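Local coordinates for protein double Glycine Motif Protease domain from AMS/PCAT Transporter (Lachnospiraceae bacterium C6A11, PDB 6MPZ) that probably cleaves leader peptides after a double-glycine motif, as a C39-family cysteine protease domain of a transporter that exports lantibiotic-type peptides, at residues G28-A33 with N116-G121; K15-M20 with V35-K40; V50-S55 with L65-N70; E83-E88 with K106-K111. All coordinates share one frame; numbering follows the deposited sequence.

Contact 1 of 4, residues G28-A33 with N116-G121; sequences GAASLA and NDPAKG
The ring of P118 lies against one turn of helix 27-38, where A30 and S31 meet it side by side. The apolar part is small: the methyl of A30 points at the loop and its CB stops 3.8 Å from CB of P118. Next to it the hydroxyl of S31 comes up to the ring, OG sitting 3.5 Å from CG of P118; this is packing only. With OG anti to the carbonyl carbon (chi1 -63°), it sits beside its own backbone N and hydrogen-bonds to the carbonyl O of C27, one turn back.

The hydrogen bonds lie within 116-121, at the turn that follows strand 112-117. D117 OD1 accepts from the backbone N of A119 at 2.8 Å, an Asx turn, with the N-H coming from above the carboxylate plane, 36° out of it. K120 N and G121 N both bond to D117 O, a classic beta bulge. OD1 is also hydrogen-bonded to H101 NE2. C27, H101 and D117 are consistent with the Cys-His-Asp triad of C39 peptidases, so apolar packing joins the cysteine's helix to the strand end whose carboxylate, held through OD1 by A119 N and H101 NE2, is probably limited in its rotation.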
# COMPACT_ATOMS: atom_id res chain seq x y z
N GLY A 28 -6.03 4.52 3.57
CA GLY A 28 -6.19 3.65 2.38
C GLY A 28 -6.08 4.44 1.10
O GLY A 28 -5.30 4.10 0.21
N ALA A 29 -6.86 5.51 1.03
CA ALA A 29 -6.89 6.39 -0.13
C ALA A 29 -5.59 7.17 -0.37
O ALA A 29 -5.15 7.30 -1.52
CB ALA A 29 -8.06 7.35 0.00
N ALA A 30 -5.01 7.71 0.70
CA ALA A 30 -3.73 8.39 0.61
C ALA A 30 -2.64 7.42 0.10
O ALA A 30 -1.87 7.78 -0.76
CB ALA A 30 -3.35 8.95 1.98
N SER A 31 -2.66 6.17 0.59
CA SER A 31 -1.69 5.17 0.23
C SER A 31 -1.89 4.82 -1.25
O SER A 31 -0.93 4.78 -1.97
CB SER A 31 -1.82 3.88 1.11
OG SER A 31 -1.56 4.16 2.49
N LEU A 32 -3.12 4.59 -1.72
CA LEU A 32 -3.26 4.33 -3.18
C LEU A 32 -2.89 5.59 -4.02
O LEU A 32 -2.44 5.47 -5.16
CB LEU A 32 -4.65 3.87 -3.52
CG LEU A 32 -4.94 3.58 -5.02
CD1 LEU A 32 -4.03 2.54 -5.60
CD2 LEU A 32 -6.37 3.09 -5.13
N ALA A 33 -3.08 6.79 -3.48
CA ALA A 33 -2.77 8.03 -4.23
C ALA A 33 -1.27 8.10 -4.52
O ALA A 33 -0.85 8.34 -5.67
CB ALA A 33 -3.28 9.28 -3.48
N ASN A 116 6.15 5.48 3.54
CA ASN A 116 5.37 6.74 3.55
C ASN A 116 4.11 6.42 4.32
O ASN A 116 3.24 5.72 3.83
CB ASN A 116 5.05 7.21 2.11
CG ASN A 116 6.24 7.88 1.42
OD1 ASN A 116 7.26 8.18 2.08
ND2 ASN A 116 6.14 8.09 0.09
N ASP A 117 4.09 6.86 5.58
CA ASP A 117 2.97 6.70 6.46
C ASP A 117 2.03 7.93 6.27
O ASP A 117 2.46 9.06 6.50
CB ASP A 117 3.46 6.63 7.91
CG ASP A 117 2.33 6.42 8.91
OD1 ASP A 117 1.14 6.78 8.67
OD2 ASP A 117 2.63 5.87 9.97
N PRO A 118 0.76 7.71 5.87
CA PRO A 118 -0.15 8.87 5.65
C PRO A 118 -0.41 9.73 6.89
O PRO A 118 -0.78 10.89 6.75
CB PRO A 118 -1.44 8.22 5.14
CG PRO A 118 -1.08 6.86 4.71
CD PRO A 118 0.13 6.44 5.49
N ALA A 119 -0.20 9.17 8.08
CA ALA A 119 -0.30 9.92 9.35
C ALA A 119 0.97 10.63 9.75
O ALA A 119 0.91 11.52 10.58
CB ALA A 119 -0.72 8.99 10.48
N LYS A 120 2.13 10.22 9.22
CA LYS A 120 3.41 10.78 9.68
C LYS A 120 4.33 11.32 8.60
O LYS A 120 5.21 12.07 8.94
CB LYS A 120 4.15 9.74 10.55
CG LYS A 120 3.40 9.45 11.85
CD LYS A 120 4.27 8.78 12.91
CE LYS A 120 4.63 7.34 12.59
NZ LYS A 120 5.94 6.97 13.20
N GLY A 121 4.12 10.99 7.31
CA GLY A 121 5.07 11.34 6.26
C GLY A 121 6.07 10.19 6.04
O GLY A 121 5.79 9.02 6.34

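Contact 2 of 4, residues K15-M20 with V35-K40; sequences KVPVIM and VLAYYK
The carbonyl O of V16 takes a hydrogen bond from N116 ND2, which ties the K15-M20 loop to strand 112-117 while the side chains of this loop pack on the end of helix 27-38. One residue earlier, K15 turns its carbonyl to the helix: its O lies at the edge of the Y38 ring, near the ring plane, 3.3 Å from CD1. This is a close contact with a ring C-H and counts as packing. V16 follows it onto the same part of the ring. Its CG2 is anti to the carbonyl carbon and stands 4.1 Å from Y38 CD1, approaching obliquely, with the two side chains crossing at about a right angle.

CG of Y38, anti to the backbone N (chi1 174°), sets the ring so that its CD1 edge meets K15 O, and the far end is anchored by a hydrogen bond from OH to the carbonyl O of Q7. The ring is thus tied to the N-terminal segment near Q7. A second apolar touch lies one residue along, where P17 CG rests 3.8 Å from CB of A37.

The helix stops here: Y39 leaves helical angles, and K40, with positive phi, is the C-prime residue of a Schellman motif in which K40 N bonds weakly to A37 O and K41 N reaches L36 O. Segment 15-20 thus runs across the C-terminal end of the helix that starts at C27, the probable nucleophile of this papain-like C39 peptidase.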
# COMPACT_ATOMS: atom_id res chain seq x y z
N LYS A 15 11.30 5.52 -5.20
CA LYS A 15 11.13 6.92 -4.88
C LYS A 15 9.65 7.23 -5.01
O LYS A 15 9.12 7.18 -6.08
CB LYS A 15 11.99 7.81 -5.79
CG LYS A 15 13.46 7.79 -5.36
CD LYS A 15 14.42 8.43 -6.35
CE LYS A 15 14.30 9.96 -6.33
NZ LYS A 15 15.29 10.58 -7.24
N VAL A 16 8.99 7.52 -3.89
CA VAL A 16 7.53 7.72 -3.86
C VAL A 16 7.21 9.02 -3.14
O VAL A 16 7.64 9.21 -2.01
CB VAL A 16 6.77 6.57 -3.12
CG1 VAL A 16 5.27 6.75 -3.22
CG2 VAL A 16 7.15 5.21 -3.71
N PRO A 17 6.41 9.89 -3.79
CA PRO A 17 6.09 11.15 -3.14
C PRO A 17 5.23 10.96 -1.90
O PRO A 17 4.42 10.01 -1.86
CB PRO A 17 5.34 11.93 -4.22
CG PRO A 17 4.96 10.95 -5.26
CD PRO A 17 5.82 9.76 -5.14
N VAL A 18 5.44 11.81 -0.90
CA VAL A 18 4.63 11.84 0.30
C VAL A 18 3.27 12.58 0.11
O VAL A 18 3.26 13.74 -0.28
CB VAL A 18 5.43 12.53 1.44
CG1 VAL A 18 4.55 12.77 2.69
CG2 VAL A 18 6.65 11.68 1.76
N ILE A 19 2.14 11.89 0.39
CA ILE A 19 0.78 12.47 0.47
C ILE A 19 0.23 12.15 1.85
O ILE A 19 0.21 10.98 2.24
CB ILE A 19 -0.19 11.89 -0.56
CG1 ILE A 19 0.27 12.22 -1.96
CG2 ILE A 19 -1.60 12.47 -0.38
CD1 ILE A 19 -0.51 11.55 -3.07
N MET A 20 -0.18 13.17 2.60
CA MET A 20 -0.68 12.96 3.97
C MET A 20 -2.17 12.70 3.89
O MET A 20 -2.86 13.19 2.97
CB MET A 20 -0.38 14.17 4.85
CG MET A 20 1.09 14.56 4.93
SD MET A 20 2.10 13.35 5.82
CE MET A 20 1.48 13.47 7.51
N VAL A 35 0.80 5.46 -4.59
CA VAL A 35 1.10 4.42 -5.61
C VAL A 35 0.76 4.91 -7.03
O VAL A 35 1.56 4.74 -7.95
CB VAL A 35 0.44 3.03 -5.34
CG1 VAL A 35 0.72 2.06 -6.49
CG2 VAL A 35 0.96 2.41 -4.08
N LEU A 36 -0.40 5.51 -7.19
CA LEU A 36 -0.79 6.15 -8.45
C LEU A 36 0.20 7.22 -8.95
O LEU A 36 0.56 7.25 -10.13
CB LEU A 36 -2.20 6.74 -8.32
CG LEU A 36 -3.31 5.66 -8.25
CD1 LEU A 36 -4.63 6.24 -7.73
CD2 LEU A 36 -3.49 4.95 -9.61
N ALA A 37 0.67 8.06 -8.01
CA ALA A 37 1.65 9.10 -8.30
C ALA A 37 3.00 8.52 -8.74
O ALA A 37 3.64 9.09 -9.60
CB ALA A 37 1.80 10.02 -7.09
N TYR A 38 3.42 7.38 -8.17
CA TYR A 38 4.65 6.68 -8.59
C TYR A 38 4.57 6.30 -10.07
O TYR A 38 5.56 6.42 -10.81
CB TYR A 38 4.91 5.43 -7.72
CG TYR A 38 6.08 4.57 -8.16
CD1 TYR A 38 7.40 4.86 -7.77
CD2 TYR A 38 5.89 3.48 -9.01
CE1 TYR A 38 8.48 4.05 -8.17
CE2 TYR A 38 6.96 2.67 -9.44
CZ TYR A 38 8.24 2.96 -9.05
OH TYR A 38 9.25 2.11 -9.47
N TYR A 39 3.39 5.84 -10.51
CA TYR A 39 3.18 5.44 -11.93
C TYR A 39 2.71 6.62 -12.80
O TYR A 39 2.41 6.43 -13.98
CB TYR A 39 2.19 4.28 -12.02
CG TYR A 39 2.74 2.99 -11.46
CD1 TYR A 39 3.66 2.24 -12.18
CD2 TYR A 39 2.36 2.53 -10.18
CE1 TYR A 39 4.18 1.04 -11.67
CE2 TYR A 39 2.88 1.36 -9.65
CZ TYR A 39 3.79 0.61 -10.40
OH TYR A 39 4.33 -0.55 -9.91
N LYS A 40 2.66 7.82 -12.21
CA LYS A 40 2.20 9.04 -12.86
C LYS A 40 0.76 8.92 -13.39
O LYS A 40 0.45 9.45 -14.44
CB LYS A 40 3.19 9.50 -13.95
CG LYS A 40 4.51 10.03 -13.35
CD LYS A 40 5.76 9.83 -14.16
CE LYS A 40 5.88 10.75 -15.35
NZ LYS A 40 7.32 10.93 -15.65

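Contact 3 of 4, residues V50-S55 with L65-N70; sequences VDCGVS and LKAARN
D51 opens the contact with A67, and it does so with backbone as much as side chain. Its carbonyl O lies 3.6 Å from the methyl of A67, and the two CB atoms are 4.0 Å apart, so the helices come close where alanine presents only a methyl. Both oxygens of the D51 carboxylate are bonded: OD2 to the hydroxyl of Y71, and OD1 to NE2 of Q47, one turn back in its own helix. The Y71 bond ties helix 45-52 to the residue just after helix 61-70, beside the apolar touch.

C52 comes next. Its thiol SG meets the same methyl, 4.2 Å from A67 CB, on a buried flank of the contact. At G53 the chain takes positive phi and closes the helix with a Schellman motif, its N bonded to V50 O at 3.2 Å.

The A67 methyl therefore faces D51 and C52 together, on helix 45-52, while L32 of helix 27-38 packs on both C52 and A67. On another flank of helix 61-70, L65 and A68 rest on strand 137-142, with L65 also touching an apolar side chain of the bound peptide.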
# COMPACT_ATOMS: atom_id res chain seq x y z
N VAL A 50 -13.33 8.37 -2.72
CA VAL A 50 -14.65 7.89 -3.10
C VAL A 50 -14.56 6.54 -3.79
O VAL A 50 -15.38 5.68 -3.54
CB VAL A 50 -15.38 8.99 -3.93
CG1 VAL A 50 -16.11 8.44 -5.13
CG2 VAL A 50 -16.28 9.77 -2.99
N ASP A 51 -13.56 6.35 -4.65
CA ASP A 51 -13.38 5.07 -5.34
C ASP A 51 -12.88 3.97 -4.41
O ASP A 51 -13.16 2.83 -4.65
CB ASP A 51 -12.46 5.19 -6.54
CG ASP A 51 -13.01 6.13 -7.61
OD1 ASP A 51 -14.20 6.43 -7.58
OD2 ASP A 51 -12.25 6.56 -8.47
N CYS A 52 -12.18 4.32 -3.33
CA CYS A 52 -11.77 3.33 -2.33
C CYS A 52 -12.90 3.00 -1.37
O CYS A 52 -12.77 2.07 -0.57
CB CYS A 52 -10.55 3.83 -1.55
SG CYS A 52 -9.04 3.72 -2.54
N GLY A 53 -13.97 3.79 -1.40
CA GLY A 53 -15.07 3.63 -0.47
C GLY A 53 -14.76 3.98 0.97
O GLY A 53 -15.20 3.28 1.87
N VAL A 54 -14.05 5.07 1.21
CA VAL A 54 -13.82 5.52 2.61
C VAL A 54 -15.14 5.66 3.35
O VAL A 54 -16.08 6.26 2.86
CB VAL A 54 -13.00 6.83 2.76
CG1 VAL A 54 -11.56 6.60 2.32
CG2 VAL A 54 -13.64 8.00 2.03
N SER A 55 -15.21 5.05 4.52
CA SER A 55 -16.42 5.02 5.33
C SER A 55 -15.96 5.31 6.75
O SER A 55 -14.79 5.70 6.98
CB SER A 55 -17.07 3.64 5.23
OG SER A 55 -16.40 2.71 6.08
N LEU A 65 -7.87 -2.48 -3.88
CA LEU A 65 -7.46 -3.24 -5.05
C LEU A 65 -8.37 -3.00 -6.26
O LEU A 65 -7.89 -2.89 -7.38
CB LEU A 65 -7.41 -4.75 -4.74
CG LEU A 65 -6.36 -5.35 -3.79
CD1 LEU A 65 -6.71 -6.82 -3.48
CD2 LEU A 65 -4.92 -5.22 -4.33
N LYS A 66 -9.69 -2.99 -6.04
CA LYS A 66 -10.67 -2.75 -7.13
C LYS A 66 -10.51 -1.36 -7.75
O LYS A 66 -10.55 -1.22 -8.98
CB LYS A 66 -12.12 -2.88 -6.64
CG LYS A 66 -12.59 -4.33 -6.47
CD LYS A 66 -14.07 -4.38 -6.12
CE LYS A 66 -14.49 -5.78 -5.73
NZ LYS A 66 -15.93 -5.80 -5.33
N ALA A 67 -10.33 -0.35 -6.91
CA ALA A 67 -10.09 1.02 -7.38
C ALA A 67 -8.78 1.09 -8.18
O ALA A 67 -8.76 1.69 -9.25
CB ALA A 67 -10.06 1.99 -6.19
N ALA A 68 -7.72 0.41 -7.72
CA ALA A 68 -6.44 0.39 -8.44
C ALA A 68 -6.60 -0.21 -9.84
O ALA A 68 -6.01 0.29 -10.82
CB ALA A 68 -5.42 -0.39 -7.64
N ARG A 69 -7.40 -1.26 -9.94
CA ARG A 69 -7.66 -1.96 -11.21
C ARG A 69 -8.39 -1.11 -12.21
O ARG A 69 -8.06 -1.15 -13.38
CB ARG A 69 -8.43 -3.26 -10.99
CG ARG A 69 -7.59 -4.38 -10.43
CD ARG A 69 -8.42 -5.67 -10.30
NE ARG A 69 -7.80 -6.60 -9.34
CZ ARG A 69 -8.34 -7.06 -8.21
NH1 ARG A 69 -9.56 -6.73 -7.83
NH2 ARG A 69 -7.64 -7.90 -7.45
N ASN A 70 -9.39 -0.34 -11.77
CA ASN A 70 -10.09 0.59 -12.65
C ASN A 70 -9.18 1.72 -13.15
O ASN A 70 -9.39 2.23 -14.24
CB ASN A 70 -11.34 1.18 -11.98
CG ASN A 70 -12.51 0.19 -11.94
OD1 ASN A 70 -13.25 0.16 -10.96
ND2 ASN A 70 -12.67 -0.61 -12.99

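Contact 4 of 4, residues E83-E88 with K106-K111; sequences EKLKKE and KGFKGK
K86 lays the aliphatic start of its side chain over one face of the F108 ring. Its CG is 3.8 Å from the ring centroid and 16° off the ring normal, a CH-pi contact, with CZ the nearest ring atom at 3.7 Å. The backbone follows closely, K86 CA coming to 3.9 Å from F108 CE2. L85 meets the same ring differently: its CG lies at the edge, near the ring plane, 4.4 Å from CZ. One ring thus receives two neighbouring helix residues, one on a face and one at its rim.

In K86, chi1 of -64° swings CG beside the backbone N and over the ring; the chain then runs on extended, carrying NZ to a salt bridge with OD1 of D131. The K86 and F108 side chains cross at about a right angle. F108 points its side chain toward the helix and also makes an edge-to-face pair with F130; L85 packs on F130 too, and M127 touches both K86 and F108. Helix 127-133 therefore completes the packing round F108 with F130 and M127. Just before F108, K106 and G107 form a classic beta bulge facing Y114. The contact packs helix 82-88 on strand 101-109 of the antiparallel sheet in this C39-type papain-like fold.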
# COMPACT_ATOMS: atom_id res chain seq x y z
N GLU A 83 9.68 -12.09 6.45
CA GLU A 83 10.85 -12.54 5.72
C GLU A 83 10.56 -12.73 4.21
O GLU A 83 11.44 -12.53 3.35
CB GLU A 83 11.44 -13.84 6.34
CG GLU A 83 10.76 -15.17 5.95
CD GLU A 83 11.58 -16.44 6.32
OE1 GLU A 83 10.93 -17.29 6.92
OE2 GLU A 83 12.83 -16.63 6.02
N LYS A 84 9.36 -13.15 3.88
CA LYS A 84 9.01 -13.37 2.45
C LYS A 84 8.62 -12.04 1.78
O LYS A 84 8.71 -11.91 0.55
CB LYS A 84 7.88 -14.40 2.30
CG LYS A 84 7.61 -14.76 0.85
CD LYS A 84 6.98 -16.16 0.73
CE LYS A 84 6.02 -16.28 -0.43
NZ LYS A 84 5.69 -17.72 -0.58
N LEU A 85 8.17 -11.06 2.56
CA LEU A 85 7.91 -9.75 1.99
C LEU A 85 9.26 -9.16 1.51
O LEU A 85 9.38 -8.72 0.35
CB LEU A 85 7.22 -8.84 3.00
CG LEU A 85 7.00 -7.39 2.55
CD1 LEU A 85 6.27 -7.27 1.23
CD2 LEU A 85 6.23 -6.69 3.61
N LYS A 86 10.25 -9.21 2.41
CA LYS A 86 11.65 -8.79 2.15
C LYS A 86 12.29 -9.47 0.95
O LYS A 86 13.02 -8.86 0.19
CB LYS A 86 12.49 -9.04 3.35
CG LYS A 86 12.05 -8.21 4.55
CD LYS A 86 12.69 -8.69 5.84
CE LYS A 86 12.01 -8.00 6.97
NZ LYS A 86 12.50 -8.41 8.30
N LYS A 87 11.95 -10.72 0.74
CA LYS A 87 12.52 -11.50 -0.31
C LYS A 87 11.81 -11.30 -1.64
O LYS A 87 12.47 -11.12 -2.66
CB LYS A 87 12.53 -12.97 0.11
CG LYS A 87 13.37 -13.87 -0.77
CD LYS A 87 13.80 -15.14 -0.02
CE LYS A 87 14.13 -16.26 -0.97
NZ LYS A 87 15.20 -15.85 -1.91
N GLU A 88 10.50 -11.32 -1.63
CA GLU A 88 9.70 -11.38 -2.85
C GLU A 88 8.84 -10.13 -3.13
O GLU A 88 8.27 -10.02 -4.22
CB GLU A 88 8.71 -12.56 -2.75
CG GLU A 88 9.21 -13.87 -2.15
CD GLU A 88 9.15 -15.06 -3.09
OE1 GLU A 88 9.59 -14.83 -4.21
OE2 GLU A 88 8.71 -16.16 -2.69
N LYS A 106 8.15 1.39 0.60
CA LYS A 106 9.03 1.77 -0.47
C LYS A 106 10.18 0.79 -0.67
O LYS A 106 10.69 0.68 -1.78
CB LYS A 106 9.60 3.15 -0.24
CG LYS A 106 8.54 4.25 -0.21
CD LYS A 106 9.17 5.61 -0.00
CE LYS A 106 9.60 5.74 1.44
NZ LYS A 106 10.20 7.03 1.73
N GLY A 107 10.55 0.08 0.41
CA GLY A 107 11.55 -0.99 0.40
C GLY A 107 12.28 -1.07 1.72
O GLY A 107 11.86 -0.47 2.71
N PHE A 108 13.43 -1.75 1.68
CA PHE A 108 14.29 -2.03 2.84
C PHE A 108 15.73 -1.65 2.53
O PHE A 108 16.16 -1.73 1.36
CB PHE A 108 14.23 -3.52 3.17
CG PHE A 108 12.84 -4.02 3.52
CD1 PHE A 108 12.33 -3.88 4.82
CD2 PHE A 108 12.04 -4.64 2.56
CE1 PHE A 108 11.06 -4.32 5.13
CE2 PHE A 108 10.76 -5.09 2.87
CZ PHE A 108 10.28 -4.94 4.16
N LYS A 109 16.44 -1.16 3.53
CA LYS A 109 17.90 -1.05 3.46
C LYS A 109 18.47 -1.17 4.86
O LYS A 109 17.99 -0.54 5.80
CB LYS A 109 18.32 0.28 2.84
CG LYS A 109 19.81 0.45 2.57
CD LYS A 109 20.18 1.95 2.44
CE LYS A 109 21.09 2.17 1.25
NZ LYS A 109 20.64 1.57 -0.06
N GLY A 110 19.51 -2.00 4.99
CA GLY A 110 20.09 -2.28 6.30
C GLY A 110 19.09 -2.82 7.29
O GLY A 110 18.32 -3.71 6.96
N LYS A 111 19.09 -2.26 8.51
CA LYS A 111 18.20 -2.64 9.58
C LYS A 111 16.90 -1.84 9.57
O LYS A 111 16.30 -1.64 10.63
CB LYS A 111 18.94 -2.48 10.91
CG LYS A 111 20.01 -3.58 11.08
CD LYS A 111 21.41 -3.21 10.63
CE LYS A 111 22.22 -2.70 11.82
NZ LYS A 111 22.49 -3.76 12.85

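In the fold
Contacts 1 and 3 are buried, contact 2 lies at the surface and contact 4 is partly buried. Helix 27-38 carries contacts 1 and 2 on successive parts of its length, and its L32 also packs on the residues of contact 3. N116 of contact 1 reaches both contact 2 and, through OD1, K106 NZ of contact 4. Small groups meet at the buried pair, alanine methyls against a proline ring or a helix backbone, whereas tyrosine and phenylalanine rings serve the more open ones. Contacts 3 and 4 sit on opposite sides of the chain's centre, about 27 Å apart between centres.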